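Local atomic coordinates of aminoglycoside phosphotransferase (Streptomyces rimosus, PDB entry 6FUC), a protein that probably confers resistance to streptomycin by using ATP to phosphorylate the antibiotic's 3''-hydroxyl, as an aminoglycoside phosphotransferase of the protein-kinase-like clan. Residues V184-D189 against P218-A223. Sequence-based numbering, arbitrary orientation.
Sequences VVCHGD and PYADLA
Val-184 and Pro-218 lie with their CA atoms 5.8 Å apart, and Gly-188 CA comes within 6.1 Å of Asp-221 CA, so strand 184-186 and the loop after it run past the first turn of helix 219-233. Asp-221 makes the polar link. Its CG stands anti to its own carbonyl carbon (chi1 -85°), which carries the carboxylate across to the loop backbone, where each oxygen takes one of two successive N-H groups through its syn lone pair. His-187 N gives a somewhat bent bond to Asp-221 OD2 (2.8 Å, 145°). The bond from Gly-188 N to Asp-221 OD1 is straighter (2.9 Å, 165°). Two-point binding limits rotation of the buried carboxylate, and OD2 has a further partner in His-118 NE2. Cys-186 packs on the same group, its CB 3.4 Å from Asp-221 OD1. Its SG lies over the carboxyl carbon, 3.7 Å from Asp-221 CG, and meets Ala-220 CB more loosely, in a direction roughly at right angles. At the start of the strand, the CG2 branch of Val-184 rests on Pro-218, 3.9 Å from Pro-218 CB, the two side chains crossing at about a right angle. Gly-188 has a positive phi at which a side chain would press against the carbonyl oxygen of His-187. The imidazole of His-187 swings away from the helix; its ND1 accepts a hydrogen bond from Asp-189 N-H, nearly in the ring plane, and its NE2 bonds to Ile-208 O. The His-Gly-Asp sequence, with Asn-194 following, matches the catalytic loop of aminoglycoside phosphotransferases, in which the aspartate at the place of Asp-189 is the presumed catalytic residue. Asp-221 probably corresponds to the αF aspartate that in the protein-kinase fold binds the backbone of the catalytic loop.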
ATOM      1  N   VAL A 184      -3.090  13.524   6.805  1.00  6.93           N
ATOM      2  CA  VAL A 184      -4.249  13.013   6.095  1.00  7.90           C
ATOM      3  C   VAL A 184      -4.429  11.546   6.451  1.00  7.36           C
ATOM      4  O   VAL A 184      -3.538  10.927   7.039  1.00  8.12           O
ATOM      5  CB  VAL A 184      -4.116  13.172   4.564  1.00  9.08           C
ATOM      6  CG1 VAL A 184      -3.894  14.605   4.153  1.00 10.64           C
ATOM      7  CG2 VAL A 184      -3.007  12.303   4.030  1.00  9.51           C
ATOM      8  N   VAL A 185      -5.579  10.967   6.070  1.00  7.30           N
ATOM      9  CA  VAL A 185      -5.735   9.517   6.079  1.00  7.06           C
ATOM     10  C   VAL A 185      -5.109   8.962   4.821  1.00  6.97           C
ATOM     11  O   VAL A 185      -5.597   9.157   3.717  1.00  8.78           O
ATOM     12  CB  VAL A 185      -7.196   9.090   6.176  1.00  8.11           C
ATOM     13  CG1 VAL A 185      -7.294   7.580   6.164  1.00  9.25           C
ATOM     14  CG2 VAL A 185      -7.872   9.697   7.415  1.00  8.67           C
ATOM     15  N   CYS A 186      -3.926   8.342   4.982  1.00  6.76           N
ATOM     16  CA  CYS A 186      -3.216   7.729   3.892  1.00  6.93           C
ATOM     17  C   CYS A 186      -3.711   6.284   3.620  1.00  6.70           C
ATOM     18  O   CYS A 186      -4.071   5.559   4.533  1.00  7.44           O
ATOM     19  CB  CYS A 186      -1.714   7.647   4.179  1.00  7.62           C
ATOM     20  SG  CYS A 186      -0.824   9.177   3.948  1.00  9.79           S
ATOM     21  N   HIS A 187      -3.648   5.913   2.349  1.00  6.66           N
ATOM     22  CA  HIS A 187      -3.789   4.503   1.977  1.00  6.99           C
ATOM     23  C   HIS A 187      -2.767   3.629   2.693  1.00  6.91           C
ATOM     24  O   HIS A 187      -3.096   2.536   3.154  1.00  7.90           O
ATOM     25  CB  HIS A 187      -3.597   4.421   0.447  1.00  7.15           C
ATOM     26  CG  HIS A 187      -3.566   3.032  -0.045  1.00  6.84           C
ATOM     27  ND1 HIS A 187      -2.468   2.231   0.081  1.00  7.31           N
ATOM     28  CD2 HIS A 187      -4.535   2.300  -0.644  1.00  7.87           C
ATOM     29  CE1 HIS A 187      -2.788   1.038  -0.393  1.00  7.51           C
ATOM     30  NE2 HIS A 187      -4.032   1.066  -0.873  1.00  8.12           N
ATOM     31  N   GLY A 188      -1.541   4.124   2.726  1.00  7.03           N
ATOM     32  CA  GLY A 188      -0.483   3.506   3.491  1.00  7.68           C
ATOM     33  C   GLY A 188       0.511   2.720   2.693  1.00  7.43           C
ATOM     34  O   GLY A 188       1.606   2.462   3.212  1.00  8.42           O
ATOM     35  N   ASP A 189       0.158   2.327   1.475  1.00  7.34           N
ATOM     36  CA  ASP A 189       1.075   1.624   0.570  1.00  7.37           C
ATOM     37  C   ASP A 189       0.631   1.942  -0.864  1.00  7.88           C
ATOM     38  O   ASP A 189       0.215   1.068  -1.630  1.00  8.43           O
ATOM     39  CB  ASP A 189       1.094   0.136   0.836  1.00  9.02           C
ATOM     40  CG  ASP A 189       2.032  -0.625  -0.054  1.00 10.51           C
ATOM     41  OD1 ASP A 189       2.998  -0.017  -0.542  1.00 14.53           O
ATOM     42  OD2 ASP A 189       1.810  -1.841  -0.254  1.00 14.38           O
ATOM     43  N   PRO A 218       0.736  13.263   3.832  1.00  7.71           N
ATOM     44  CA  PRO A 218       0.334  12.791   2.484  1.00  7.93           C
ATOM     45  C   PRO A 218       1.469  12.264   1.624  1.00  7.75           C
ATOM     46  O   PRO A 218       1.226  11.460   0.734  1.00  8.31           O
ATOM     47  CB  PRO A 218      -0.301  14.022   1.878  1.00  9.85           C
ATOM     48  CG  PRO A 218       0.202  15.193   2.664  1.00 10.08           C
ATOM     49  CD  PRO A 218       0.354  14.651   4.083  1.00  8.82           C
ATOM     50  N   TYR A 219       2.690  12.776   1.823  1.00  7.74           N
ATOM     51  CA  TYR A 219       3.830  12.222   1.046  1.00  8.31           C
ATOM     52  C   TYR A 219       4.173  10.780   1.332  1.00  8.11           C
ATOM     53  O   TYR A 219       4.853  10.163   0.535  1.00  9.01           O
ATOM     54  CB  TYR A 219       5.064  13.157   1.183  1.00  9.39           C
ATOM     55  CG  TYR A 219       4.947  14.350   0.309  1.00 10.74           C
ATOM     56  CD1 TYR A 219       5.128  14.228  -1.048  1.00 13.53           C
ATOM     57  CD2 TYR A 219       4.558  15.573   0.772  1.00 13.30           C
ATOM     58  CE1 TYR A 219       4.972  15.288  -1.899  1.00 19.19           C
ATOM     59  CE2 TYR A 219       4.413  16.694  -0.086  1.00 16.05           C
ATOM     60  CZ  TYR A 219       4.558  16.515  -1.426  1.00 19.83           C
ATOM     61  OH  TYR A 219       4.397  17.562  -2.302  1.00 30.06           O
ATOM     62  N   ALA A 220       3.687  10.218   2.456  1.00  7.88           N
ATOM     63  CA  ALA A 220       3.847   8.793   2.663  1.00  8.34           C
ATOM     64  C   ALA A 220       3.204   8.028   1.517  1.00  8.15           C
ATOM     65  O   ALA A 220       3.667   6.922   1.161  1.00  9.17           O
ATOM     66  CB  ALA A 220       3.277   8.362   4.008  1.00  9.25           C
ATOM     67  N   ASP A 221       2.105   8.536   1.004  1.00  7.74           N
ATOM     68  CA  ASP A 221       1.420   8.010  -0.168  1.00  7.82           C
ATOM     69  C   ASP A 221       1.989   8.557  -1.452  1.00  7.90           C
ATOM     70  O   ASP A 221       2.306   7.771  -2.378  1.00  8.89           O
ATOM     71  CB  ASP A 221      -0.093   8.344  -0.092  1.00  7.96           C
ATOM     72  CG  ASP A 221      -0.972   7.406   0.688  1.00  7.98           C
ATOM     73  OD1 ASP A 221      -0.478   6.426   1.259  1.00  8.12           O
ATOM     74  OD2 ASP A 221      -2.189   7.716   0.738  1.00  7.87           O
ATOM     75  N   LEU A 222       2.132   9.864  -1.597  1.00  8.18           N
ATOM     76  CA  LEU A 222       2.504  10.423  -2.883  1.00  8.83           C
ATOM     77  C   LEU A 222       3.903   9.979  -3.327  1.00  9.27           C
ATOM     78  O   LEU A 222       4.140   9.787  -4.509  1.00  9.51           O
ATOM     79  CB  LEU A 222       2.403  11.909  -2.903  1.00  9.26           C
ATOM     80  CG  LEU A 222       1.020  12.512  -2.586  1.00 10.93           C
ATOM     81  CD1 LEU A 222       1.086  14.029  -2.606  1.00 14.77           C
ATOM     82  CD2 LEU A 222      -0.030  11.880  -3.522  1.00 15.73           C
ATOM     83  N   ALA A 223       4.828   9.785  -2.372  1.00  8.40           N
ATOM     84  CA  ALA A 223       6.168   9.358  -2.766  1.00  8.76           C
ATOM     85  C   ALA A 223       6.126   8.042  -3.525  1.00  8.65           C
ATOM     86  O   ALA A 223       6.857   7.827  -4.500  1.00 10.15           O
ATOM     87  CB  ALA A 223       7.082   9.247  -1.568  1.00  9.50           C
TER